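Pyridine synthase TbtD (Thermobispora bispora, PDB 5WA4) probably catalyses the formal [4+2] aza-cycloaddition that builds the central pyridine ring of the thiopeptide thiomuracin, and binds the leader peptide of its substrate. Local coordinates at residues Phe34-Leu47 against Arg57-Val71. Numbering follows the deposited sequence.
Sequences FAAFAAQAPMAYFL and RIYVSTTREALEAVV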
ATOM      1  N   PHE E  34      42.341  30.738   1.748  1.00 79.17           N
ATOM      2  CA  PHE E  34      42.694  29.451   1.158  1.00 76.45           C
ATOM      3  C   PHE E  34      43.990  29.539   0.369  1.00 76.19           C
ATOM      4  O   PHE E  34      44.805  28.614   0.410  1.00 76.99           O
ATOM      5  CB  PHE E  34      41.578  28.934   0.238  1.00 73.60           C
ATOM      6  CG  PHE E  34      40.497  28.154   0.947  1.00 67.85           C
ATOM      7  CD1 PHE E  34      40.262  28.325   2.308  1.00 71.59           C
ATOM      8  CD2 PHE E  34      39.709  27.256   0.241  1.00 62.06           C
ATOM      9  CE1 PHE E  34      39.259  27.606   2.956  1.00 69.72           C
ATOM     10  CE2 PHE E  34      38.708  26.537   0.875  1.00 70.79           C
ATOM     11  CZ  PHE E  34      38.480  26.708   2.238  1.00 66.88           C
ATOM     12  N   ALA E  35      44.170  30.634  -0.366  1.00 77.41           N
ATOM     13  CA  ALA E  35      45.406  30.838  -1.123  1.00 76.64           C
ATOM     14  C   ALA E  35      46.572  31.054  -0.152  1.00 82.24           C
ATOM     15  O   ALA E  35      47.708  30.624  -0.411  1.00 70.93           O
ATOM     16  CB  ALA E  35      45.268  32.012  -2.075  1.00 68.69           C
ATOM     17  N   ALA E  36      46.257  31.691   0.979  1.00 78.53           N
ATOM     18  CA  ALA E  36      47.229  32.032   2.014  1.00 75.21           C
ATOM     19  C   ALA E  36      47.945  30.823   2.611  1.00 78.29           C
ATOM     20  O   ALA E  36      49.022  30.968   3.185  1.00 82.80           O
ATOM     21  CB  ALA E  36      46.550  32.810   3.117  1.00 81.25           C
ATOM     22  N   PHE E  37      47.344  29.641   2.504  1.00 80.50           N
ATOM     23  CA  PHE E  37      48.010  28.428   2.972  1.00 80.45           C
ATOM     24  C   PHE E  37      47.979  27.292   1.933  1.00 73.82           C
ATOM     25  O   PHE E  37      48.074  26.120   2.291  1.00 73.22           O
ATOM     26  CB  PHE E  37      47.393  27.954   4.295  1.00 76.24           C
ATOM     27  CG  PHE E  37      45.909  27.695   4.226  1.00 82.77           C
ATOM     28  CD1 PHE E  37      45.403  26.576   3.556  1.00 81.84           C
ATOM     29  CD2 PHE E  37      45.019  28.529   4.881  1.00 85.44           C
ATOM     30  CE1 PHE E  37      44.042  26.328   3.498  1.00 76.24           C
ATOM     31  CE2 PHE E  37      43.648  28.281   4.834  1.00 86.95           C
ATOM     32  CZ  PHE E  37      43.162  27.177   4.143  1.00 78.72           C
ATOM     33  N   ALA E  38      47.861  27.650   0.656  1.00 70.44           N
ATOM     34  CA  ALA E  38      47.669  26.671  -0.425  1.00 74.55           C
ATOM     35  C   ALA E  38      48.931  25.906  -0.867  1.00 74.67           C
ATOM     36  O   ALA E  38      48.839  24.967  -1.649  1.00 74.14           O
ATOM     37  CB  ALA E  38      47.054  27.363  -1.637  1.00 76.99           C
ATOM     38  N   ALA E  39      50.105  26.322  -0.406  1.00 78.80           N
ATOM     39  CA  ALA E  39      51.306  25.521  -0.611  1.00 73.17           C
ATOM     40  C   ALA E  39      51.342  24.410   0.439  1.00 81.09           C
ATOM     41  O   ALA E  39      51.807  23.296   0.175  1.00 85.85           O
ATOM     42  CB  ALA E  39      52.554  26.380  -0.527  1.00 65.99           C
ATOM     43  N   GLN E  40      50.820  24.723   1.622  1.00 74.74           N
ATOM     44  CA  GLN E  40      50.921  23.849   2.782  1.00 74.47           C
ATOM     45  C   GLN E  40      49.706  22.921   2.916  1.00 81.98           C
ATOM     46  O   GLN E  40      49.837  21.751   3.315  1.00 77.33           O
ATOM     47  CB  GLN E  40      51.081  24.688   4.054  1.00 72.96           C
ATOM     48  CG  GLN E  40      52.283  25.640   4.052  1.00 81.58           C
ATOM     49  CD  GLN E  40      52.082  26.879   3.161  1.00 88.09           C
ATOM     50  OE1 GLN E  40      50.968  27.405   3.039  1.00 83.94           O
ATOM     51  NE2 GLN E  40      53.166  27.350   2.541  1.00 85.98           N
ATOM     52  N   ALA E  41      48.525  23.446   2.591  1.00 78.40           N
ATOM     53  CA  ALA E  41      47.287  22.676   2.677  1.00 67.93           C
ATOM     54  C   ALA E  41      46.419  22.878   1.447  1.00 68.02           C
ATOM     55  O   ALA E  41      45.423  23.596   1.500  1.00 71.36           O
ATOM     56  CB  ALA E  41      46.526  23.060   3.905  1.00 70.99           C
ATOM     57  N   PRO E  42      46.789  22.243   0.328  1.00 72.23           N
ATOM     58  CA  PRO E  42      46.038  22.401  -0.931  1.00 70.97           C
ATOM     59  C   PRO E  42      44.639  21.794  -0.872  1.00 69.51           C
ATOM     60  O   PRO E  42      43.814  22.010  -1.772  1.00 66.44           O
ATOM     61  CB  PRO E  42      46.907  21.660  -1.957  1.00 60.42           C
ATOM     62  CG  PRO E  42      47.681  20.641  -1.130  1.00 67.76           C
ATOM     63  CD  PRO E  42      47.950  21.344   0.180  1.00 74.23           C
ATOM     64  N   MET E  43      44.383  21.048   0.194  1.00 67.05           N
ATOM     65  CA  MET E  43      43.178  20.253   0.294  1.00 68.24           C
ATOM     66  C   MET E  43      42.117  20.938   1.154  1.00 71.80           C
ATOM     67  O   MET E  43      42.027  20.726   2.374  1.00 73.72           O
ATOM     68  CB  MET E  43      43.519  18.879   0.855  1.00 69.91           C
ATOM     69  CG  MET E  43      42.551  17.786   0.445  1.00 74.90           C
ATOM     70  SD  MET E  43      42.638  17.431  -1.308  1.00 78.96           S
ATOM     71  CE  MET E  43      41.326  16.220  -1.448  1.00 69.76           C
ATOM     72  N   ALA E  44      41.302  21.761   0.514  1.00 65.54           N
ATOM     73  CA  ALA E  44      40.270  22.471   1.241  1.00 66.50           C
ATOM     74  C   ALA E  44      38.978  22.596   0.434  1.00 65.26           C
ATOM     75  O   ALA E  44      38.976  22.483  -0.805  1.00 63.44           O
ATOM     76  CB  ALA E  44      40.777  23.833   1.642  1.00 69.53           C
ATOM     77  N   TYR E  45      37.878  22.805   1.155  1.00 58.64           N
ATOM     78  CA  TYR E  45      36.594  23.105   0.540  1.00 59.29           C
ATOM     79  C   TYR E  45      35.632  23.683   1.570  1.00 56.31           C
ATOM     80  O   TYR E  45      35.852  23.576   2.787  1.00 60.01           O
ATOM     81  CB  TYR E  45      35.995  21.858  -0.145  1.00 59.13           C
ATOM     82  CG  TYR E  45      35.373  20.801   0.758  1.00 59.64           C
ATOM     83  CD1 TYR E  45      36.151  19.807   1.345  1.00 59.79           C
ATOM     84  CD2 TYR E  45      33.997  20.757   0.971  1.00 57.18           C
ATOM     85  CE1 TYR E  45      35.577  18.811   2.151  1.00 58.69           C
ATOM     86  CE2 TYR E  45      33.415  19.761   1.773  1.00 55.74           C
ATOM     87  CZ  TYR E  45      34.213  18.791   2.360  1.00 54.42           C
ATOM     88  OH  TYR E  45      33.647  17.805   3.148  1.00 52.51           O
ATOM     89  N   PHE E  46      34.576  24.319   1.073  1.00 49.53           N
ATOM     90  CA  PHE E  46      33.575  24.919   1.941  1.00 55.62           C
ATOM     91  C   PHE E  46      32.191  24.474   1.498  1.00 51.49           C
ATOM     92  O   PHE E  46      31.991  24.106   0.336  1.00 47.36           O
ATOM     93  CB  PHE E  46      33.689  26.467   1.951  1.00 53.52           C
ATOM     94  CG  PHE E  46      33.793  27.085   0.576  1.00 48.04           C
ATOM     95  CD1 PHE E  46      32.670  27.530  -0.086  1.00 44.40           C
ATOM     96  CD2 PHE E  46      35.021  27.200  -0.059  1.00 52.84           C
ATOM     97  CE1 PHE E  46      32.766  28.085  -1.347  1.00 47.60           C
ATOM     98  CE2 PHE E  46      35.123  27.755  -1.331  1.00 49.62           C
ATOM     99  CZ  PHE E  46      33.995  28.194  -1.972  1.00 48.50           C
ATOM    100  N   LEU E  47      31.251  24.500   2.438  1.00 49.50           N
ATOM    101  CA  LEU E  47      29.843  24.264   2.147  1.00 50.72           C
ATOM    102  C   LEU E  47      28.915  25.293   2.825  1.00 54.57           C
ATOM    103  O   LEU E  47      29.221  25.803   3.927  1.00 49.67           O
ATOM    104  CB  LEU E  47      29.444  22.861   2.605  1.00 49.83           C
ATOM    105  CG  LEU E  47      30.171  21.658   2.005  1.00 49.19           C
ATOM    106  CD1 LEU E  47      29.889  20.425   2.839  1.00 41.24           C
ATOM    107  CD2 LEU E  47      29.779  21.447   0.550  1.00 47.73           C
ATOM    108  N   ARG E  57      30.516  26.231   6.175  1.00 58.44           N
ATOM    109  CA  ARG E  57      31.293  25.188   6.820  1.00 52.87           C
ATOM    110  C   ARG E  57      32.598  25.080   6.065  1.00 52.62           C
ATOM    111  O   ARG E  57      32.589  24.800   4.857  1.00 52.21           O
ATOM    112  CB  ARG E  57      30.523  23.862   6.833  1.00 48.64           C
ATOM    113  CG  ARG E  57      29.986  23.499   8.198  1.00 46.10           C
ATOM    114  CD  ARG E  57      28.477  23.588   8.308  1.00 49.74           C
ATOM    115  NE  ARG E  57      27.784  22.347   7.974  1.00 54.20           N
ATOM    116  CZ  ARG E  57      26.913  21.706   8.762  1.00 54.40           C
ATOM    117  NH1 ARG E  57      26.619  22.146   9.978  1.00 47.96           N
ATOM    118  NH2 ARG E  57      26.357  20.587   8.333  1.00 51.73           N
ATOM    119  N   ILE E  58      33.716  25.349   6.744  1.00 50.94           N
ATOM    120  CA  ILE E  58      35.024  25.189   6.095  1.00 64.20           C
ATOM    121  C   ILE E  58      35.732  23.883   6.518  1.00 65.34           C
ATOM    122  O   ILE E  58      35.861  23.566   7.711  1.00 58.84           O
ATOM    123  CB  ILE E  58      35.961  26.392   6.374  1.00 65.59           C
ATOM    124  CG1 ILE E  58      35.417  27.657   5.702  1.00 61.32           C
ATOM    125  CG2 ILE E  58      37.369  26.119   5.839  1.00 57.62           C
ATOM    126  CD1 ILE E  58      35.935  28.915   6.308  1.00 59.58           C
ATOM    127  N   TYR E  59      36.177  23.128   5.519  1.00 61.09           N
ATOM    128  CA  TYR E  59      36.924  21.906   5.772  1.00 64.79           C
ATOM    129  C   TYR E  59      38.330  22.044   5.214  1.00 61.59           C
ATOM    130  O   TYR E  59      38.493  22.336   4.037  1.00 59.20           O
ATOM    131  CB  TYR E  59      36.221  20.706   5.135  1.00 63.24           C
ATOM    132  CG  TYR E  59      34.793  20.499   5.603  1.00 61.76           C
ATOM    133  CD1 TYR E  59      34.516  19.815   6.779  1.00 60.56           C
ATOM    134  CD2 TYR E  59      33.724  21.008   4.871  1.00 55.00           C
ATOM    135  CE1 TYR E  59      33.208  19.631   7.202  1.00 65.74           C
ATOM    136  CE2 TYR E  59      32.421  20.833   5.284  1.00 52.72           C
ATOM    137  CZ  TYR E  59      32.164  20.144   6.446  1.00 62.41           C
ATOM    138  OH  TYR E  59      30.857  19.972   6.849  1.00 66.40           O
ATOM    139  N   VAL E  60      39.343  21.859   6.056  1.00 65.70           N
ATOM    140  CA  VAL E  60      40.726  21.771   5.571  1.00 71.08           C
ATOM    141  C   VAL E  60      41.419  20.520   6.129  1.00 71.76           C
ATOM    142  O   VAL E  60      41.219  20.148   7.292  1.00 67.54           O
ATOM    143  CB  VAL E  60      41.548  23.015   5.943  1.00 69.10           C
ATOM    144  CG1 VAL E  60      42.847  23.045   5.147  1.00 75.11           C
ATOM    145  CG2 VAL E  60      40.754  24.275   5.669  1.00 73.46           C
ATOM    146  N   SER E  61      42.218  19.845   5.308  1.00 74.22           N
ATOM    147  CA  SER E  61      42.876  18.638   5.812  1.00 76.64           C
ATOM    148  C   SER E  61      44.387  18.768   5.879  1.00 74.25           C
ATOM    149  O   SER E  61      45.076  18.750   4.856  1.00 69.71           O
ATOM    150  CB  SER E  61      42.499  17.409   4.973  1.00 72.10           C
ATOM    151  OG  SER E  61      42.848  17.569   3.621  1.00 60.04           O
ATOM    152  N   THR E  62      44.875  18.916   7.107  1.00 75.66           N
ATOM    153  CA  THR E  62      46.295  18.836   7.435  1.00 82.04           C
ATOM    154  C   THR E  62      46.451  18.302   8.849  1.00 82.60           C
ATOM    155  O   THR E  62      45.495  17.811   9.436  1.00 86.53           O
ATOM    156  CB  THR E  62      47.015  20.205   7.324  1.00 79.82           C
ATOM    157  OG1 THR E  62      46.088  21.260   7.611  1.00 77.88           O
ATOM    158  CG2 THR E  62      47.645  20.398   5.948  1.00 73.60           C
ATOM    159  N   THR E  63      47.663  18.407   9.384  1.00 88.13           N
ATOM    160  CA  THR E  63      47.957  18.026  10.766  1.00 90.22           C
ATOM    161  C   THR E  63      47.576  19.121  11.742  1.00 88.52           C
ATOM    162  O   THR E  63      47.194  20.212  11.328  1.00 92.97           O
ATOM    163  CB  THR E  63      49.436  17.732  10.952  1.00 95.32           C
ATOM    164  OG1 THR E  63      50.198  18.794  10.360  1.00 86.71           O
ATOM    165  CG2 THR E  63      49.792  16.411  10.283  1.00100.08           C
ATOM    166  N   ARG E  64      47.705  18.849  13.037  1.00 89.91           N
ATOM    167  CA  ARG E  64      47.392  19.874  14.028  1.00 95.29           C
ATOM    168  C   ARG E  64      48.515  20.911  14.024  1.00 93.83           C
ATOM    169  O   ARG E  64      48.308  22.073  14.369  1.00 96.24           O
ATOM    170  CB  ARG E  64      47.196  19.263  15.427  1.00 92.90           C
ATOM    171  CG  ARG E  64      47.422  20.229  16.593  1.00 91.49           C
ATOM    172  CD  ARG E  64      47.156  19.568  17.933  1.00100.81           C
ATOM    173  NE  ARG E  64      48.401  19.340  18.670  1.00114.70           N
ATOM    174  CZ  ARG E  64      48.480  18.793  19.883  1.00117.40           C
ATOM    175  NH1 ARG E  64      47.384  18.395  20.520  1.00113.49           N
ATOM    176  NH2 ARG E  64      49.667  18.635  20.458  1.00120.06           N
ATOM    177  N   GLU E  65      49.705  20.498  13.602  1.00 93.98           N
ATOM    178  CA  GLU E  65      50.855  21.394  13.656  1.00 98.04           C
ATOM    179  C   GLU E  65      50.912  22.335  12.463  1.00 95.78           C
ATOM    180  O   GLU E  65      51.524  23.399  12.537  1.00 98.14           O
ATOM    181  CB  GLU E  65      52.161  20.603  13.772  1.00105.48           C
ATOM    182  CG  GLU E  65      52.114  19.444  14.768  1.00102.11           C
ATOM    183  CD  GLU E  65      53.200  19.552  15.828  1.00108.91           C
ATOM    184  OE1 GLU E  65      53.336  20.632  16.445  1.00113.26           O
ATOM    185  OE2 GLU E  65      53.926  18.558  16.042  1.00107.88           O
ATOM    186  N   ALA E  66      50.277  21.950  11.362  1.00 95.74           N
ATOM    187  CA  ALA E  66      50.041  22.899  10.283  1.00 97.25           C
ATOM    188  C   ALA E  66      48.860  23.791  10.671  1.00 98.59           C
ATOM    189  O   ALA E  66      48.774  24.952  10.253  1.00 99.85           O
ATOM    190  CB  ALA E  66      49.774  22.184   8.967  1.00 88.58           C
ATOM    191  N   LEU E  67      47.968  23.241  11.495  1.00 96.86           N
ATOM    192  CA  LEU E  67      46.773  23.949  11.933  1.00 97.40           C
ATOM    193  C   LEU E  67      47.134  25.264  12.613  1.00 97.95           C
ATOM    194  O   LEU E  67      46.791  26.336  12.113  1.00 98.05           O
ATOM    195  CB  LEU E  67      45.931  23.078  12.876  1.00 99.03           C
ATOM    196  CG  LEU E  67      44.465  23.476  13.100  1.00 99.37           C
ATOM    197  CD1 LEU E  67      43.575  22.922  11.993  1.00 94.47           C
ATOM    198  CD2 LEU E  67      43.965  23.053  14.481  1.00 99.49           C
ATOM    199  N   GLU E  68      47.845  25.185  13.735  1.00 98.11           N
ATOM    200  CA  GLU E  68      48.155  26.376  14.521  1.00 97.98           C
ATOM    201  C   GLU E  68      49.203  27.268  13.856  1.00 98.74           C
ATOM    202  O   GLU E  68      49.313  28.452  14.178  1.00 99.13           O
ATOM    203  CB  GLU E  68      48.621  25.974  15.921  1.00 90.16           C
ATOM    204  CG  GLU E  68      47.870  24.785  16.502  1.00 97.99           C
ATOM    205  CD  GLU E  68      46.385  25.050  16.709  1.00103.68           C
ATOM    206  OE1 GLU E  68      45.644  24.080  16.999  1.00 91.56           O
ATOM    207  OE2 GLU E  68      45.957  26.225  16.591  1.00103.55           O
ATOM    208  N   ALA E  69      49.957  26.705  12.918  1.00 96.99           N
ATOM    209  CA  ALA E  69      51.050  27.435  12.285  1.00 96.35           C
ATOM    210  C   ALA E  69      50.583  28.308  11.132  1.00 98.45           C
ATOM    211  O   ALA E  69      50.900  29.494  11.093  1.00102.56           O
ATOM    212  CB  ALA E  69      52.127  26.472  11.798  1.00 94.04           C
ATOM    213  N   VAL E  70      49.835  27.738  10.189  1.00 95.05           N
ATOM    214  CA  VAL E  70      49.584  28.467   8.950  1.00 95.28           C
ATOM    215  C   VAL E  70      48.114  28.486   8.473  1.00 99.49           C
ATOM    216  O   VAL E  70      47.742  29.362   7.680  1.00 98.71           O
ATOM    217  CB  VAL E  70      50.504  27.908   7.812  1.00 93.85           C
ATOM    218  CG1 VAL E  70      49.966  26.606   7.242  1.00 92.12           C
ATOM    219  CG2 VAL E  70      50.725  28.945   6.716  1.00 91.47           C
ATOM    220  N   VAL E  71      47.271  27.571   8.963  1.00 99.82           N
ATOM    221  CA  VAL E  71      45.879  27.518   8.484  1.00 97.92           C
ATOM    222  C   VAL E  71      44.867  28.232   9.424  1.00 99.62           C
ATOM    223  O   VAL E  71      44.063  29.022   8.937  1.00 98.59           O
ATOM    224  CB  VAL E  71      45.429  26.033   8.196  1.00 92.72           C
ATOM    225  CG1 VAL E  71      44.963  25.305   9.442  1.00 92.37           C
ATOM    226  CG2 VAL E  71      44.336  25.991   7.149  1.00 86.58           C
TER
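The Y59 ring overlaps one face of the Y45 ring only at its border. The two planes are near parallel but slid apart, with Y59 CD2 over the rim of the Y45 ring. The planes are 23° apart and the centroids 4.7 Å. Y45 OH lies above one face of the Y59 ring, toward its rim, and Y59 CB makes a CH-pi contact with the Y45 face. Y45 CG sits between its backbone N and carbonyl carbon (chi1 76°), which swings the ring across to Y59. L47 CD1 reaches Y59 CE2 at 3.5 Å. Y45, L47, R57 and Y59 share this face of the sheet. Y144 of helix 135-159 meets the Y45 ring.

The two strands, 44-49 and 55-62, form an antiparallel beta hairpin at one side of a four-stranded sheet, with 44-49 outermost. Y45 and Y59 are a hydrogen-bonded pair, Y59 N to Y45 O at 2.8 Å and Y45 N to Y59 O at 3.0 Å. L47 and R57 pair in the same way. S61 N extends the pattern to M43 O at 3.1 Å.

The other face carries A44, F46, I58 and V60. Here the end of helix 22-35 and the loop after it fold over the hairpin. F34 meets I58 CG2 at the edge of its ring, while A44 CB lies over one face. A41 CB packs on T62 CG2 at 3.5 Å and also touches V60 CG1. The loop also packs on the start of helix 64-85, which holds V70 and V71. The F37 ring receives V71 CG2 over its centre, 3.3 Å from the centroid and 11° off the ring normal. Q40 CB packs against V70 CG1.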